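Local coordinates for protein separin (PDB 5U1T) that cleaves the SCC1 subunit of cohesin at the onset of anaphase as a caspase-like cysteine protease, allowing sister chromatids to separate, and is held inactive by securin until then, at residues K801-I806 / E813-E818; S746-I751 / F796-K801. All coordinates share one frame; numbering follows the deposited sequence.

Contact 1 of 2, residues K801-I806 / E813-E818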
# COMPACT_ATOMS: atom_id res chain seq x y z
N LYS A 801 -11.91 7.90 10.54
CA LYS A 801 -12.16 9.31 10.32
C LYS A 801 -13.59 9.54 9.81
O LYS A 801 -14.25 10.50 10.23
CB LYS A 801 -11.14 9.88 9.33
CG LYS A 801 -9.79 10.29 9.92
CD LYS A 801 -8.82 10.67 8.79
CE LYS A 801 -7.81 11.77 9.17
NZ LYS A 801 -7.09 12.36 7.98
N ILE A 802 -14.10 8.68 8.94
CA ILE A 802 -15.43 8.92 8.38
C ILE A 802 -16.50 8.78 9.46
O ILE A 802 -17.48 9.52 9.49
CB ILE A 802 -15.76 7.97 7.20
CG1 ILE A 802 -14.83 8.20 6.01
CG2 ILE A 802 -17.19 8.17 6.72
CD1 ILE A 802 -15.01 7.16 4.90
N HIS A 803 -16.28 7.84 10.38
CA HIS A 803 -17.22 7.58 11.44
C HIS A 803 -17.08 8.55 12.62
O HIS A 803 -18.01 8.72 13.41
CB HIS A 803 -17.08 6.12 11.90
CG HIS A 803 -17.57 5.13 10.89
ND1 HIS A 803 -18.84 4.59 10.93
CD2 HIS A 803 -16.98 4.60 9.79
CE1 HIS A 803 -19.00 3.76 9.92
NE2 HIS A 803 -17.88 3.75 9.21
N ILE A 804 -15.92 9.20 12.75
CA ILE A 804 -15.75 10.29 13.70
C ILE A 804 -16.54 11.48 13.21
O ILE A 804 -17.28 12.09 13.96
CB ILE A 804 -14.29 10.69 13.88
CG1 ILE A 804 -13.56 9.64 14.71
CG2 ILE A 804 -14.17 12.04 14.57
CD1 ILE A 804 -12.07 9.67 14.53
N ARG A 805 -16.41 11.78 11.92
CA ARG A 805 -17.16 12.87 11.32
C ARG A 805 -18.66 12.77 11.58
O ARG A 805 -19.30 13.78 11.83
CB ARG A 805 -16.90 12.91 9.82
CG ARG A 805 -17.87 13.81 9.11
CD ARG A 805 -17.65 13.82 7.64
NE ARG A 805 -16.96 15.03 7.22
CZ ARG A 805 -17.52 15.99 6.50
NH1 ARG A 805 -16.80 17.05 6.15
NH2 ARG A 805 -18.81 15.90 6.15
N ILE A 806 -19.24 11.58 11.54
CA ILE A 806 -20.68 11.48 11.80
C ILE A 806 -20.98 11.08 13.24
O ILE A 806 -22.13 10.78 13.57
CB ILE A 806 -21.37 10.48 10.86
CG1 ILE A 806 -20.91 9.06 11.17
CG2 ILE A 806 -21.13 10.87 9.41
CD1 ILE A 806 -21.53 8.05 10.27
N GLU A 813 -15.11 2.34 17.64
CA GLU A 813 -14.60 1.35 18.56
C GLU A 813 -14.28 0.07 17.83
O GLU A 813 -13.24 -0.54 18.07
CB GLU A 813 -15.59 1.08 19.68
CG GLU A 813 -15.60 2.12 20.76
CD GLU A 813 -14.24 2.32 21.41
OE1 GLU A 813 -13.57 3.32 21.09
OE2 GLU A 813 -13.84 1.49 22.25
N PHE A 814 -15.15 -0.33 16.91
CA PHE A 814 -14.96 -1.60 16.21
C PHE A 814 -13.68 -1.57 15.38
O PHE A 814 -12.85 -2.49 15.44
CB PHE A 814 -16.15 -1.91 15.32
CG PHE A 814 -16.01 -3.20 14.56
CD1 PHE A 814 -15.38 -3.23 13.31
CD2 PHE A 814 -16.48 -4.39 15.09
CE1 PHE A 814 -15.23 -4.44 12.61
CE2 PHE A 814 -16.34 -5.59 14.40
CZ PHE A 814 -15.71 -5.61 13.15
N TYR A 815 -13.55 -0.51 14.59
CA TYR A 815 -12.45 -0.39 13.66
C TYR A 815 -11.14 -0.18 14.40
O TYR A 815 -10.13 -0.81 14.07
CB TYR A 815 -12.73 0.73 12.69
CG TYR A 815 -13.69 0.28 11.63
CD1 TYR A 815 -13.44 -0.88 10.92
CD2 TYR A 815 -14.86 0.96 11.36
CE1 TYR A 815 -14.30 -1.32 9.95
CE2 TYR A 815 -15.75 0.52 10.39
CZ TYR A 815 -15.45 -0.63 9.69
OH TYR A 815 -16.31 -1.10 8.72
N SER A 816 -11.17 0.67 15.41
CA SER A 816 -9.96 0.98 16.16
C SER A 816 -9.46 -0.29 16.82
O SER A 816 -8.26 -0.53 16.90
CB SER A 816 -10.19 2.10 17.19
OG SER A 816 -10.80 1.62 18.37
N LYS A 817 -10.39 -1.11 17.28
CA LYS A 817 -10.02 -2.41 17.82
C LYS A 817 -9.42 -3.35 16.76
O LYS A 817 -8.44 -4.04 17.02
CB LYS A 817 -11.24 -3.06 18.47
CG LYS A 817 -11.52 -2.51 19.85
CD LYS A 817 -12.95 -2.80 20.28
CE LYS A 817 -13.30 -2.07 21.57
NZ LYS A 817 -14.70 -2.37 22.03
N GLU A 818 -9.98 -3.37 15.56
CA GLU A 818 -9.43 -4.22 14.52
C GLU A 818 -8.04 -3.74 14.16
O GLU A 818 -7.13 -4.54 13.99
CB GLU A 818 -10.33 -4.23 13.28
CG GLU A 818 -11.54 -5.14 13.41
CD GLU A 818 -11.14 -6.60 13.56
OE1 GLU A 818 -10.42 -7.11 12.67
OE2 GLU A 818 -11.54 -7.23 14.57
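H803 and Y815 meet ring to ring across the gap of an alpha-alpha hairpin, in which the C-terminal end of helix 782-805 turns back through a short connection into helix 809-825, within the helical part of separase. The two segments run roughly antiparallel, and at this level H803 CA and Y815 CA are 9.5 Å apart, a space that two large side chains can span. Both rings use the same first torsion: CG stands anti to the carbonyl carbon and beside the backbone N, with chi1 -70° for H803 and -79° for Y815, which sends each ring into the gap. They meet obliquely, planes inclined at 51° and centroids 5.7 Å apart, so the pair is neither a stack nor a T-shape. The CE2 side of the tyrosine ring is what comes up to the imidazole. The buried area is small, 60 Å², all from this one pair. F814, the neighbour of Y815 on the same helix, puts CD1 3.9 Å above one face of the tyrosine ring, offset toward the rim. F796, L799 and I800, one to two turns back along helix 782-805, also pack against Y815. The phenol does not end inside the hairpin: Y815 OH hydrogen-bonds to an acidic side chain of a second protein's chain.

Contact 2 of 2, residues S746-I751 / F796-K801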
# COMPACT_ATOMS: atom_id res chain seq x y z
N SER A 746 -10.73 7.68 -3.39
CA SER A 746 -12.09 8.02 -3.72
C SER A 746 -12.93 8.21 -2.46
O SER A 746 -13.84 9.04 -2.42
CB SER A 746 -12.70 6.96 -4.62
OG SER A 746 -13.92 7.44 -5.13
N ALA A 747 -12.61 7.43 -1.43
CA ALA A 747 -13.21 7.62 -0.12
C ALA A 747 -12.89 9.03 0.41
O ALA A 747 -13.79 9.74 0.88
CB ALA A 747 -12.74 6.56 0.87
N LYS A 748 -11.62 9.42 0.32
CA LYS A 748 -11.15 10.71 0.81
C LYS A 748 -11.84 11.86 0.07
O LYS A 748 -12.27 12.84 0.69
CB LYS A 748 -9.63 10.81 0.64
CG LYS A 748 -8.91 11.75 1.60
CD LYS A 748 -7.42 11.86 1.26
CE LYS A 748 -6.65 12.68 2.30
NZ LYS A 748 -6.43 11.91 3.55
N LEU A 749 -11.98 11.75 -1.24
CA LEU A 749 -12.63 12.80 -2.01
C LEU A 749 -14.10 12.94 -1.66
O LEU A 749 -14.58 14.06 -1.40
CB LEU A 749 -12.51 12.54 -3.51
CG LEU A 749 -11.29 13.15 -4.17
CD1 LEU A 749 -11.44 13.04 -5.64
CD2 LEU A 749 -11.12 14.60 -3.78
N ASN A 750 -14.81 11.82 -1.69
CA ASN A 750 -16.23 11.77 -1.35
C ASN A 750 -16.52 12.39 0.02
O ASN A 750 -17.43 13.21 0.17
CB ASN A 750 -16.73 10.34 -1.38
CG ASN A 750 -17.34 9.96 -2.71
OD1 ASN A 750 -18.02 10.76 -3.34
ND2 ASN A 750 -17.09 8.73 -3.14
N ILE A 751 -15.73 12.00 1.02
CA ILE A 751 -15.97 12.45 2.38
C ILE A 751 -15.58 13.91 2.56
O ILE A 751 -16.25 14.64 3.31
CB ILE A 751 -15.21 11.58 3.41
CG1 ILE A 751 -15.81 11.79 4.80
CG2 ILE A 751 -13.71 11.85 3.41
CD1 ILE A 751 -17.21 11.25 4.91
N PHE A 796 -8.10 1.86 7.18
CA PHE A 796 -8.55 1.97 8.57
C PHE A 796 -8.62 3.42 9.08
O PHE A 796 -9.64 3.84 9.62
CB PHE A 796 -7.66 1.15 9.51
CG PHE A 796 -8.05 -0.30 9.58
CD1 PHE A 796 -9.15 -0.71 10.34
CD2 PHE A 796 -7.34 -1.26 8.86
CE1 PHE A 796 -9.53 -2.04 10.41
CE2 PHE A 796 -7.71 -2.60 8.91
CZ PHE A 796 -8.80 -2.99 9.69
N PHE A 797 -7.54 4.18 8.91
CA PHE A 797 -7.56 5.61 9.17
C PHE A 797 -8.80 6.28 8.53
O PHE A 797 -9.57 6.97 9.20
CB PHE A 797 -6.28 6.28 8.65
CG PHE A 797 -5.00 5.75 9.26
CD1 PHE A 797 -5.02 4.97 10.41
CD2 PHE A 797 -3.77 6.04 8.67
CE1 PHE A 797 -3.81 4.48 10.95
CE2 PHE A 797 -2.58 5.57 9.20
CZ PHE A 797 -2.59 4.79 10.35
N GLN A 798 -9.01 6.04 7.24
CA GLN A 798 -10.11 6.68 6.55
C GLN A 798 -11.48 6.31 7.13
O GLN A 798 -12.32 7.18 7.35
CB GLN A 798 -10.08 6.33 5.06
CG GLN A 798 -10.72 7.37 4.17
CD GLN A 798 -10.35 8.79 4.59
OE1 GLN A 798 -9.19 9.22 4.46
NE2 GLN A 798 -11.32 9.51 5.13
N LEU A 799 -11.71 5.02 7.38
CA LEU A 799 -13.00 4.56 7.88
C LEU A 799 -13.28 5.15 9.26
O LEU A 799 -14.39 5.65 9.51
CB LEU A 799 -13.05 3.03 7.95
CG LEU A 799 -13.60 2.27 6.74
CD1 LEU A 799 -13.17 0.81 6.84
CD2 LEU A 799 -15.10 2.36 6.63
N ILE A 800 -12.28 5.10 10.13
CA ILE A 800 -12.41 5.69 11.46
C ILE A 800 -12.68 7.19 11.35
O ILE A 800 -13.59 7.69 11.99
CB ILE A 800 -11.16 5.42 12.31
CG1 ILE A 800 -10.99 3.90 12.51
CG2 ILE A 800 -11.26 6.13 13.63
CD1 ILE A 800 -9.79 3.46 13.36
N LYS A 801 -11.91 7.90 10.54
CA LYS A 801 -12.16 9.31 10.32
C LYS A 801 -13.59 9.54 9.81
O LYS A 801 -14.25 10.50 10.23
CB LYS A 801 -11.14 9.88 9.33
CG LYS A 801 -9.79 10.29 9.92
CD LYS A 801 -8.82 10.67 8.79
CE LYS A 801 -7.81 11.77 9.17
NZ LYS A 801 -7.09 12.36 7.98
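Helices 729-752 and 782-805 run side by side in the same direction here, their local axes 10.5 Å apart and inclined at 21°, with the chains closest at K748 and Q798. Q798 fills the space between them. Its CG leaves anti to the backbone N (chi1 -153°) and touches A747 CB at 4.0 Å; a bend at chi2 (43°) then turns the amide so that its two ends face different neighbours. Q798 OE1 lies 3.8 Å from K748 CG, the lysine chain crossing the glutamine at about a right angle. The other end, Q798 NE2, rests 3.8 Å from I751 CG2, and these two side chains slide past each other in opposite directions. The K748 chain bends at chi4, which brings NZ to 4.5 Å from K801 NZ, two like charges that Q798 OE1, near K748 NZ, may partly offset. Replacing Q798 by an alanine would take the amide away from K748 and I751 and is likely to leave a gap between the two helices. C763 of helix 756-775 also touches Q798. Two parallel helices with a connecting helix between them in sequence are consistent with the first and third helices of an alpha-solenoid-like array.

Overall arrangement
Coming from the N terminus, the chain runs up helix 729-752, comes back along helix 756-775 and turns again into helix 782-805, which runs in the original direction; contact 2 closes this loop, with 44 residues between its segments. The same helix then carries on to contact 1, which closes a short loop of six residues, four of them already in helix 809-825. The two loops follow in series, sharing K801, and neither encloses nor crosses the other. Their centres are 10 Å apart, and they join where I802 CG2 packs against I751 CD1 and where Y815 CB meets I800 CG1. Helix 782-805 is the common member, binding three helices together, away from the probable catalytic cysteine.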